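Local structure of Lmo0135 protein (Listeria monocytogenes EGD-e, 5ISU) at residues 17-25 against 226-234; 245-253 against 473-481. The protein probably binds peptides outside the cell as the substrate-binding component of an ABC transporter. All coordinates share one frame; numbering follows the deposited sequence.

Contact 1: residues 17-25 against 226-234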
ATOM      1  N   GLY A  17      24.320  15.961 -14.092  1.00 70.05           N
ATOM      2  CA  GLY A  17      24.427  16.317 -12.695  1.00 64.61           C
ATOM      3  C   GLY A  17      23.263  17.174 -12.274  1.00 59.51           C
ATOM      4  O   GLY A  17      22.277  17.316 -13.000  1.00 61.22           O
ATOM      5  N   GLY A  18      23.405  17.778 -11.110  1.00 53.17           N
ATOM      6  CA  GLY A  18      22.364  18.585 -10.544  1.00 50.52           C
ATOM      7  C   GLY A  18      21.830  17.874  -9.325  1.00 48.12           C
ATOM      8  O   GLY A  18      22.089  16.689  -9.109  1.00 42.74           O
ATOM      9  N   SER A  19      21.062  18.618  -8.537  1.00 47.57           N
ATOM     10  CA  SER A  19      20.510  18.133  -7.310  1.00 45.92           C
ATOM     11  C   SER A  19      18.994  18.106  -7.403  1.00 45.52           C
ATOM     12  O   SER A  19      18.402  18.840  -8.182  1.00 46.31           O
ATOM     13  CB  SER A  19      20.909  19.077  -6.171  1.00 47.19           C
ATOM     14  OG  SER A  19      22.307  19.282  -6.104  1.00 47.60           O
ATOM     15  N   LEU A  20      18.384  17.244  -6.598  1.00 44.47           N
ATOM     16  CA  LEU A  20      16.931  17.147  -6.485  1.00 44.16           C
ATOM     17  C   LEU A  20      16.616  17.094  -5.004  1.00 43.03           C
ATOM     18  O   LEU A  20      17.220  16.315  -4.271  1.00 44.12           O
ATOM     19  CB  LEU A  20      16.378  15.890  -7.145  1.00 43.86           C
ATOM     20  CG  LEU A  20      14.852  15.691  -7.055  1.00 43.00           C
ATOM     21  CD1 LEU A  20      14.118  16.727  -7.879  1.00 45.14           C
ATOM     22  CD2 LEU A  20      14.465  14.306  -7.534  1.00 42.64           C
ATOM     23  N   ILE A  21      15.678  17.935  -4.580  0.50 43.42           N
ATOM     24  CA  ILE A  21      15.238  18.014  -3.197  0.50 42.49           C
ATOM     25  C   ILE A  21      13.813  17.496  -3.176  0.50 40.23           C
ATOM     26  O   ILE A  21      12.962  18.025  -3.889  0.50 38.88           O
ATOM     27  CB  ILE A  21      15.211  19.467  -2.707  0.50 44.77           C
ATOM     28  CG1 ILE A  21      16.560  20.139  -2.936  0.50 46.81           C
ATOM     29  CG2 ILE A  21      14.855  19.516  -1.235  0.50 45.54           C
ATOM     30  CD1 ILE A  21      17.643  19.615  -2.033  0.50 48.06           C
ATOM     31  N   ILE A  22      13.558  16.466  -2.371  1.00 38.74           N
ATOM     32  CA  ILE A  22      12.227  15.862  -2.280  1.00 39.38           C
ATOM     33  C   ILE A  22      11.633  16.091  -0.901  1.00 41.13           C
ATOM     34  O   ILE A  22      12.270  15.821   0.112  1.00 43.68           O
ATOM     35  CB  ILE A  22      12.295  14.357  -2.545  1.00 38.15           C
ATOM     36  CG1 ILE A  22      13.115  14.072  -3.805  1.00 36.32           C
ATOM     37  CG2 ILE A  22      10.883  13.758  -2.620  1.00 37.01           C
ATOM     38  CD1 ILE A  22      13.193  12.602  -4.154  1.00 36.68           C
ATOM     39  N   GLY A  23      10.403  16.576  -0.865  1.00 42.98           N
ATOM     40  CA  GLY A  23       9.745  16.885   0.409  1.00 45.73           C
ATOM     41  C   GLY A  23       9.014  15.678   0.955  1.00 45.46           C
ATOM     42  O   GLY A  23       8.272  15.032   0.222  1.00 44.21           O
ATOM     43  N   VAL A  24       9.291  15.332   2.210  1.00 47.50           N
ATOM     44  CA  VAL A  24       8.583  14.248   2.899  1.00 48.64           C
ATOM     45  C   VAL A  24       8.041  14.842   4.202  1.00 53.81           C
ATOM     46  O   VAL A  24       8.492  15.911   4.643  1.00 56.51           O
ATOM     47  CB  VAL A  24       9.464  13.020   3.146  1.00 48.76           C
ATOM     48  CG1 VAL A  24       9.899  12.430   1.825  1.00 49.44           C
ATOM     49  CG2 VAL A  24      10.672  13.359   3.999  1.00 50.99           C
ATOM     50  N   THR A  25       7.100  14.150   4.828  1.00 54.96           N
ATOM     51  CA  THR A  25       6.419  14.688   6.004  1.00 62.26           C
ATOM     52  C   THR A  25       6.990  14.357   7.389  1.00 64.81           C
ATOM     53  O   THR A  25       6.793  15.144   8.322  1.00 70.31           O
ATOM     54  CB  THR A  25       4.932  14.289   5.988  1.00 63.47           C
ATOM     55  OG1 THR A  25       4.816  12.862   6.003  1.00 62.39           O
ATOM     56  CG2 THR A  25       4.241  14.865   4.744  1.00 63.52           C
ATOM     57  N   ASN A 226       9.235  28.540  -3.909  1.00 55.03           N
ATOM     58  CA  ASN A 226      10.526  29.260  -3.899  1.00 56.80           C
ATOM     59  C   ASN A 226      11.745  28.416  -4.333  1.00 54.57           C
ATOM     60  O   ASN A 226      12.873  28.845  -4.152  1.00 55.75           O
ATOM     61  CB  ASN A 226      10.784  29.848  -2.503  1.00 58.94           C
ATOM     62  CG  ASN A 226       9.672  30.781  -2.043  1.00 60.71           C
ATOM     63  OD1 ASN A 226       8.839  31.221  -2.835  1.00 60.86           O
ATOM     64  ND2 ASN A 226       9.644  31.066  -0.745  1.00 62.28           N
ATOM     65  N   GLY A 227      11.525  27.212  -4.862  1.00 54.11           N
ATOM     66  CA  GLY A 227      12.629  26.354  -5.312  1.00 54.09           C
ATOM     67  C   GLY A 227      13.487  25.699  -4.233  1.00 54.13           C
ATOM     68  O   GLY A 227      14.565  25.184  -4.538  1.00 53.31           O
ATOM     69  N   GLU A 228      13.031  25.732  -2.976  1.00 53.89           N
ATOM     70  CA  GLU A 228      13.755  25.105  -1.849  1.00 55.40           C
ATOM     71  C   GLU A 228      13.422  23.601  -1.760  1.00 53.51           C
ATOM     72  O   GLU A 228      14.119  22.846  -1.084  1.00 58.21           O
ATOM     73  CB  GLU A 228      13.435  25.842  -0.554  1.00 58.70           C
ATOM     74  CG  GLU A 228      13.934  27.294  -0.597  1.00 64.72           C
ATOM     75  CD  GLU A 228      13.336  28.206   0.461  1.00 67.27           C
ATOM     76  OE1 GLU A 228      12.462  27.750   1.218  1.00 66.74           O
ATOM     77  OE2 GLU A 228      13.729  29.402   0.511  1.00 72.97           O
ATOM     78  N   ILE A 229      12.316  23.213  -2.404  1.00 48.13           N
ATOM     79  CA  ILE A 229      11.897  21.829  -2.575  1.00 45.90           C
ATOM     80  C   ILE A 229      11.556  21.739  -4.061  1.00 43.03           C
ATOM     81  O   ILE A 229      10.986  22.681  -4.630  1.00 40.03           O
ATOM     82  CB  ILE A 229      10.673  21.448  -1.719  1.00 48.07           C
ATOM     83  CG1 ILE A 229      11.052  21.469  -0.235  1.00 50.07           C
ATOM     84  CG2 ILE A 229      10.177  20.049  -2.070  1.00 48.10           C
ATOM     85  CD1 ILE A 229       9.908  21.133   0.693  1.00 49.70           C
ATOM     86  N   ASN A 230      11.916  20.616  -4.680  1.00 39.67           N
ATOM     87  CA  ASN A 230      11.686  20.392  -6.112  1.00 39.74           C
ATOM     88  C   ASN A 230      10.574  19.388  -6.431  1.00 39.53           C
ATOM     89  O   ASN A 230      10.048  19.398  -7.542  1.00 38.67           O
ATOM     90  CB  ASN A 230      12.962  19.842  -6.736  1.00 40.81           C
ATOM     91  CG  ASN A 230      14.143  20.771  -6.583  1.00 43.43           C
ATOM     92  OD1 ASN A 230      15.142  20.409  -5.960  1.00 45.88           O
ATOM     93  ND2 ASN A 230      14.022  21.984  -7.113  1.00 43.39           N
ATOM     94  N   LEU A 231      10.239  18.530  -5.465  1.00 36.10           N
ATOM     95  CA  LEU A 231       9.280  17.449  -5.661  1.00 38.57           C
ATOM     96  C   LEU A 231       8.627  17.036  -4.352  1.00 36.21           C
ATOM     97  O   LEU A 231       9.289  16.925  -3.337  1.00 37.79           O
ATOM     98  CB  LEU A 231      10.005  16.204  -6.250  1.00 40.38           C
ATOM     99  CG  LEU A 231       9.238  14.852  -6.221  1.00 41.85           C
ATOM    100  CD1 LEU A 231       7.949  14.922  -7.024  1.00 41.65           C
ATOM    101  CD2 LEU A 231      10.108  13.698  -6.715  1.00 41.84           C
ATOM    102  N   LYS A 232       7.321  16.835  -4.382  1.00 37.41           N
ATOM    103  CA  LYS A 232       6.590  16.396  -3.197  1.00 40.47           C
ATOM    104  C   LYS A 232       5.177  15.991  -3.560  1.00 39.07           C
ATOM    105  O   LYS A 232       4.667  16.319  -4.638  1.00 41.25           O
ATOM    106  CB  LYS A 232       6.482  17.535  -2.164  1.00 43.07           C
ATOM    107  CG  LYS A 232       5.637  18.712  -2.658  1.00 46.54           C
ATOM    108  CD  LYS A 232       5.735  19.952  -1.787  1.00 49.58           C
ATOM    109  CE  LYS A 232       5.176  19.737  -0.398  1.00 50.30           C
ATOM    110  NZ  LYS A 232       3.720  19.427  -0.386  1.00 49.80           N
ATOM    111  N   SER A 233       4.544  15.322  -2.613  1.00 40.11           N
ATOM    112  CA  SER A 233       3.146  14.959  -2.687  1.00 40.30           C
ATOM    113  C   SER A 233       2.298  16.176  -2.292  1.00 39.67           C
ATOM    114  O   SER A 233       2.679  16.950  -1.416  1.00 37.06           O
ATOM    115  CB  SER A 233       2.864  13.819  -1.727  1.00 41.80           C
ATOM    116  OG  SER A 233       3.663  12.696  -2.082  1.00 44.61           O
ATOM    117  N   ILE A 234       1.143  16.310  -2.937  1.00 40.06           N
ATOM    118  CA  ILE A 234       0.214  17.402  -2.727  1.00 43.28           C
ATOM    119  C   ILE A 234      -1.150  16.836  -2.331  1.00 45.94           C
ATOM    120  O   ILE A 234      -1.557  15.799  -2.833  1.00 45.08           O
ATOM    121  CB  ILE A 234       0.025  18.209  -4.047  1.00 46.23           C
ATOM    122  CG1 ILE A 234       1.367  18.650  -4.628  1.00 48.65           C
ATOM    123  CG2 ILE A 234      -0.882  19.418  -3.847  1.00 51.56           C
ATOM    124  CD1 ILE A 234       2.228  19.466  -3.684  1.00 47.19           C
TER
HETATM  125  O   HOH W   1       5.635  14.790  -0.135  1.00 43.55           O

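Contact 2: residues 245-253 against 473-481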
ATOM      1  N   ALA A 245       1.056  28.847  -8.468  1.00 70.16           N
ATOM      2  CA  ALA A 245       2.075  29.562  -7.675  1.00 71.50           C
ATOM      3  C   ALA A 245       3.483  29.588  -8.310  1.00 71.01           C
ATOM      4  O   ALA A 245       4.222  30.548  -8.114  1.00 72.63           O
ATOM      5  CB  ALA A 245       2.140  29.004  -6.253  1.00 68.77           C
ATOM      6  N   SER A 246       3.857  28.533  -9.033  1.00 68.82           N
ATOM      7  CA  SER A 246       5.175  28.483  -9.698  1.00 66.44           C
ATOM      8  C   SER A 246       5.146  27.518 -10.880  1.00 62.86           C
ATOM      9  O   SER A 246       4.099  26.952 -11.200  1.00 62.66           O
ATOM     10  CB  SER A 246       6.293  28.081  -8.713  1.00 64.14           C
ATOM     11  OG  SER A 246       6.178  26.729  -8.294  1.00 60.60           O
ATOM     12  N   ALA A 247       6.295  27.344 -11.532  1.00 59.34           N
ATOM     13  CA  ALA A 247       6.389  26.434 -12.664  1.00 56.96           C
ATOM     14  C   ALA A 247       6.563  24.994 -12.165  1.00 52.05           C
ATOM     15  O   ALA A 247       7.664  24.574 -11.850  1.00 48.47           O
ATOM     16  CB  ALA A 247       7.535  26.837 -13.586  1.00 57.58           C
ATOM     17  N   VAL A 248       5.452  24.271 -12.061  1.00 50.31           N
ATOM     18  CA  VAL A 248       5.463  22.871 -11.644  1.00 50.80           C
ATOM     19  C   VAL A 248       4.496  22.060 -12.499  1.00 51.24           C
ATOM     20  O   VAL A 248       3.448  22.554 -12.924  1.00 51.97           O
ATOM     21  CB  VAL A 248       5.050  22.655 -10.160  1.00 50.60           C
ATOM     22  CG1 VAL A 248       5.976  23.403  -9.205  1.00 51.46           C
ATOM     23  CG2 VAL A 248       3.595  23.048  -9.931  1.00 51.39           C
ATOM     24  N   ASN A 249       4.861  20.811 -12.737  1.00 47.67           N
ATOM     25  CA  ASN A 249       4.005  19.896 -13.451  1.00 49.62           C
ATOM     26  C   ASN A 249       3.286  19.071 -12.370  1.00 48.22           C
ATOM     27  O   ASN A 249       3.921  18.567 -11.434  1.00 47.72           O
ATOM     28  CB  ASN A 249       4.840  19.013 -14.395  1.00 50.19           C
ATOM     29  CG  ASN A 249       5.530  19.822 -15.507  1.00 53.86           C
ATOM     30  OD1 ASN A 249       5.012  20.836 -15.996  1.00 54.88           O
ATOM     31  ND2 ASN A 249       6.693  19.360 -15.916  1.00 55.15           N
ATOM     32  N   ILE A 250       1.964  18.986 -12.470  1.00 46.36           N
ATOM     33  CA  ILE A 250       1.184  18.217 -11.529  1.00 47.00           C
ATOM     34  C   ILE A 250       0.936  16.861 -12.142  1.00 47.60           C
ATOM     35  O   ILE A 250       0.510  16.776 -13.290  1.00 47.83           O
ATOM     36  CB  ILE A 250      -0.148  18.897 -11.217  1.00 50.45           C
ATOM     37  CG1 ILE A 250       0.098  20.292 -10.623  1.00 50.68           C
ATOM     38  CG2 ILE A 250      -0.976  18.045 -10.267  1.00 50.14           C
ATOM     39  CD1 ILE A 250       0.927  20.281  -9.355  1.00 50.72           C
ATOM     40  N   ILE A 251       1.224  15.806 -11.380  1.00 45.70           N
ATOM     41  CA  ILE A 251       1.053  14.438 -11.849  1.00 47.97           C
ATOM     42  C   ILE A 251       0.062  13.720 -10.937  1.00 47.11           C
ATOM     43  O   ILE A 251       0.240  13.699  -9.724  1.00 47.20           O
ATOM     44  CB  ILE A 251       2.379  13.661 -11.814  1.00 48.62           C
ATOM     45  CG1 ILE A 251       3.525  14.504 -12.380  1.00 50.85           C
ATOM     46  CG2 ILE A 251       2.237  12.366 -12.596  1.00 50.12           C
ATOM     47  CD1 ILE A 251       4.892  13.898 -12.160  1.00 50.34           C
ATOM     48  N   THR A 252      -0.952  13.125 -11.550  1.00 47.95           N
ATOM     49  CA  THR A 252      -2.004  12.398 -10.865  1.00 48.66           C
ATOM     50  C   THR A 252      -2.001  10.949 -11.378  1.00 48.63           C
ATOM     51  O   THR A 252      -2.061  10.718 -12.575  1.00 49.32           O
ATOM     52  CB  THR A 252      -3.358  13.053 -11.135  1.00 48.99           C
ATOM     53  OG1 THR A 252      -3.333  14.399 -10.638  1.00 48.86           O
ATOM     54  CG2 THR A 252      -4.491  12.277 -10.454  1.00 50.87           C
ATOM     55  N   TYR A 253      -1.950   9.994 -10.455  1.00 45.91           N
ATOM     56  CA  TYR A 253      -1.852   8.579 -10.786  1.00 47.15           C
ATOM     57  C   TYR A 253      -2.523   7.723  -9.690  1.00 46.50           C
ATOM     58  O   TYR A 253      -2.664   8.179  -8.557  1.00 44.52           O
ATOM     59  CB  TYR A 253      -0.370   8.215 -10.917  1.00 47.04           C
ATOM     60  CG  TYR A 253       0.423   8.567  -9.669  1.00 45.85           C
ATOM     61  CD1 TYR A 253       0.819   9.870  -9.429  1.00 44.25           C
ATOM     62  CD2 TYR A 253       0.743   7.598  -8.723  1.00 46.92           C
ATOM     63  CE1 TYR A 253       1.509  10.210  -8.289  1.00 46.16           C
ATOM     64  CE2 TYR A 253       1.449   7.923  -7.575  1.00 46.91           C
ATOM     65  CZ  TYR A 253       1.835   9.226  -7.362  1.00 47.12           C
ATOM     66  OH  TYR A 253       2.514   9.558  -6.218  1.00 49.86           O
ATOM     67  N   ALA A 473       3.788  17.104  -7.279  1.00 40.01           N
ATOM     68  CA  ALA A 473       4.160  18.337  -7.921  1.00 41.07           C
ATOM     69  C   ALA A 473       5.666  18.210  -8.145  1.00 40.86           C
ATOM     70  O   ALA A 473       6.413  17.932  -7.201  1.00 38.78           O
ATOM     71  CB  ALA A 473       3.832  19.530  -7.046  1.00 42.77           C
ATOM     72  N   LEU A 474       6.088  18.381  -9.396  1.00 41.52           N
ATOM     73  CA  LEU A 474       7.495  18.284  -9.791  1.00 42.44           C
ATOM     74  C   LEU A 474       7.931  19.566 -10.499  1.00 42.31           C
ATOM     75  O   LEU A 474       7.362  19.913 -11.522  1.00 42.09           O
ATOM     76  CB  LEU A 474       7.701  17.107 -10.759  1.00 40.89           C
ATOM     77  CG  LEU A 474       9.113  16.971 -11.351  1.00 42.44           C
ATOM     78  CD1 LEU A 474      10.093  16.756 -10.214  1.00 43.66           C
ATOM     79  CD2 LEU A 474       9.261  15.846 -12.381  1.00 42.04           C
ATOM     80  N   ASP A 475       8.965  20.221  -9.973  1.00 42.98           N
ATOM     81  CA  ASP A 475       9.538  21.449 -10.550  1.00 46.84           C
ATOM     82  C   ASP A 475       9.693  21.248 -12.084  1.00 48.19           C
ATOM     83  O   ASP A 475      10.313  20.261 -12.549  1.00 45.38           O
ATOM     84  CB  ASP A 475      10.853  21.767  -9.815  1.00 47.63           C
ATOM     85  CG  ASP A 475      11.612  22.965 -10.378  1.00 53.00           C
ATOM     86  OD1 ASP A 475      11.360  23.422 -11.522  1.00 54.41           O
ATOM     87  OD2 ASP A 475      12.542  23.422  -9.672  1.00 56.96           O
ATOM     88  N   SER A 476       9.101  22.175 -12.846  1.00 49.08           N
ATOM     89  CA  SER A 476       9.075  22.110 -14.317  1.00 51.98           C
ATOM     90  C   SER A 476      10.418  22.032 -15.003  1.00 50.48           C
ATOM     91  O   SER A 476      10.475  21.630 -16.147  1.00 53.79           O
ATOM     92  CB  SER A 476       8.235  23.247 -14.926  1.00 56.45           C
ATOM     93  OG  SER A 476       6.859  22.972 -14.736  1.00 61.58           O
ATOM     94  N   ARG A 477      11.491  22.389 -14.313  1.00 51.80           N
ATOM     95  CA  ARG A 477      12.832  22.267 -14.878  1.00 53.85           C
ATOM     96  C   ARG A 477      13.305  20.789 -14.959  1.00 52.84           C
ATOM     97  O   ARG A 477      14.332  20.508 -15.583  1.00 55.47           O
ATOM     98  CB  ARG A 477      13.839  23.048 -14.033  1.00 57.73           C
ATOM     99  CG  ARG A 477      13.528  24.532 -13.830  1.00 61.74           C
ATOM    100  CD  ARG A 477      14.585  25.198 -12.965  1.00 66.64           C
ATOM    101  NE  ARG A 477      14.808  24.458 -11.725  1.00 71.58           N
ATOM    102  CZ  ARG A 477      15.776  24.705 -10.843  1.00 78.79           C
ATOM    103  NH1 ARG A 477      16.634  25.708 -11.029  1.00 84.77           N
ATOM    104  NH2 ARG A 477      15.886  23.935  -9.758  1.00 79.02           N
ATOM    105  N   TYR A 478      12.566  19.856 -14.346  1.00 48.54           N
ATOM    106  CA  TYR A 478      12.960  18.442 -14.337  1.00 46.14           C
ATOM    107  C   TYR A 478      12.170  17.596 -15.335  1.00 45.52           C
ATOM    108  O   TYR A 478      10.946  17.654 -15.377  1.00 49.20           O
ATOM    109  CB  TYR A 478      12.805  17.836 -12.924  1.00 44.60           C
ATOM    110  CG  TYR A 478      13.756  18.412 -11.898  1.00 45.37           C
ATOM    111  CD1 TYR A 478      13.472  19.606 -11.263  1.00 46.85           C
ATOM    112  CD2 TYR A 478      14.940  17.750 -11.558  1.00 45.59           C
ATOM    113  CE1 TYR A 478      14.338  20.147 -10.327  1.00 48.97           C
ATOM    114  CE2 TYR A 478      15.810  18.271 -10.611  1.00 47.87           C
ATOM    115  CZ  TYR A 478      15.503  19.480  -9.995  1.00 49.97           C
ATOM    116  OH  TYR A 478      16.357  20.041  -9.070  1.00 50.15           O
ATOM    117  N   GLY A 479      12.875  16.811 -16.139  1.00 43.51           N
ATOM    118  CA  GLY A 479      12.227  15.928 -17.093  1.00 44.03           C
ATOM    119  C   GLY A 479      12.379  14.480 -16.659  1.00 43.86           C
ATOM    120  O   GLY A 479      12.985  14.184 -15.612  1.00 40.48           O
ATOM    121  N   GLY A 480      11.799  13.590 -17.462  1.00 45.12           N
ATOM    122  CA  GLY A 480      11.886  12.142 -17.262  1.00 44.66           C
ATOM    123  C   GLY A 480      10.901  11.493 -16.319  1.00 45.24           C
ATOM    124  O   GLY A 480      11.113  10.357 -15.904  1.00 43.53           O
ATOM    125  N   GLN A 481       9.814  12.186 -15.991  1.00 47.24           N
ATOM    126  CA  GLN A 481       8.812  11.641 -15.070  1.00 47.03           C
ATOM    127  C   GLN A 481       8.149  10.356 -15.601  1.00 49.46           C
ATOM    128  O   GLN A 481       7.813   9.461 -14.819  1.00 46.19           O
ATOM    129  CB  GLN A 481       7.752  12.696 -14.729  1.00 49.71           C
ATOM    130  CG  GLN A 481       6.848  13.113 -15.891  1.00 53.98           C
ATOM    131  CD  GLN A 481       6.024  14.369 -15.596  1.00 61.79           C
ATOM    132  OE1 GLN A 481       6.561  15.409 -15.185  1.00 68.12           O
ATOM    133  NE2 GLN A 481       4.720  14.299 -15.864  1.00 65.38           N
TER

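Contact 1: residues 17-25 against 226-234
Asn-230 grips the backbone of Ile-21 at both its N-H and its carbonyl oxygen. The side-chain OD1 of Asn-230 takes the N-H of Ile-21 at 2.9 Å, in the carbonyl plane and on a lone pair, while the backbone N of Asn-230 donates to Ile-21 O at 2.9 Å. Leu-231 N adds a weak second bond to that same oxygen. The Asn-230 carboxamide reaches the strand because CG lies beside the backbone N and anti to the carbonyl carbon (chi1 -59°). Further along, Gly-23 N donates to Leu-231 O at 2.7 Å, almost straight at 171°. The two strands thus run parallel, 17° apart, but a single bridge, Ile-22 with Leu-231, joins them; at the other end an amide side chain does the accepting. Strand 19-24 edges one mixed sheet and strand 231-233 belongs to another, so the bridge is a short parallel seam between two sheets of the solute-binding fold. The Ile-22 and Leu-231 side chains run alongside one another in the same direction, with Ile-22 CG2 4.1 Å from Leu-231 CG. Leu-20 CD1 packs on Asn-230 CB at 3.5 Å, the two side chains passing with opposite headings. Ile-229 sets its CG2 against the backbone N of Gly-23, 3.7 Å away. Beyond the bridge a water donates to Gly-23 O and accepts from Ser-233 N. In the second shell, Asp-475 takes a hydrogen bond from Asn-230 ND2, which helps fix the amide's rotation. Helix 217-225 ends in a Schellman motif at Gly-227, and Lys-232 NZ turns back to that helix, binding Asn-221 as well as Ser-233 O.

Contact 2: residues 245-253 against 473-481
Ser-476 OG gives a weak hydrogen bond to Asn-249 OD1 (3.1 Å), the serine standing just beyond the last antiparallel pair, Val-248 with Asp-475. Both side chains are set with the gamma atom beside the backbone N and anti to the carbonyl carbon (chi1 -75° for Ser-476, -64° for Asn-249). Asn-249 pairs with Leu-474 through two backbone bonds, Asn-249 N to Leu-474 O at 2.9 Å and Leu-474 N to Asn-249 O at 3.0 Å. Past that pair the serine N donates to Ala-247 O from above the carbonyl plane. Alongside, Ile-250 turns its CD1 onto Ala-473 CB, 3.8 Å away. Gln-481, at the start of helix 481-484, has CG between its backbone N and carbonyl carbon (chi1 67°), and from there the straight remainder of the chain brings CD to 3.6 Å from Ile-251 CD1. A type I turn from Asp-475 to Tyr-478 follows the strand: Asp-475 OD1 receives Arg-477 N in an Asx turn, and OD2 forms a salt bridge with Arg-477 NE, whose hydrogen bond is weak. Arg-477 thus supplies a donor to each oxygen of the buried carboxylate, which would probably help stabilise its negative charge.

In the fold
Contacts 1 and 2 meet in one sheet through strands 231-233 and 462-475, while strand 19-24 of contact 1 belongs to another; their centres are about 10 Å apart. Strand 462-475 lies between 231-233 and 248-263, antiparallel to both. Two probable hydrogen bonds stitch the contacts directly: Asn-230 O to Asp-475 N at 2.8 Å, and Ser-19 O with Tyr-478 OH at 2.5 Å, which ties strand 19-24 to the end of the turn. Leu-231 CD1 also packs on Ala-473 O at 3.4 Å. Both contacts sit about 23 Å from the centre of the chain, on the same side of it.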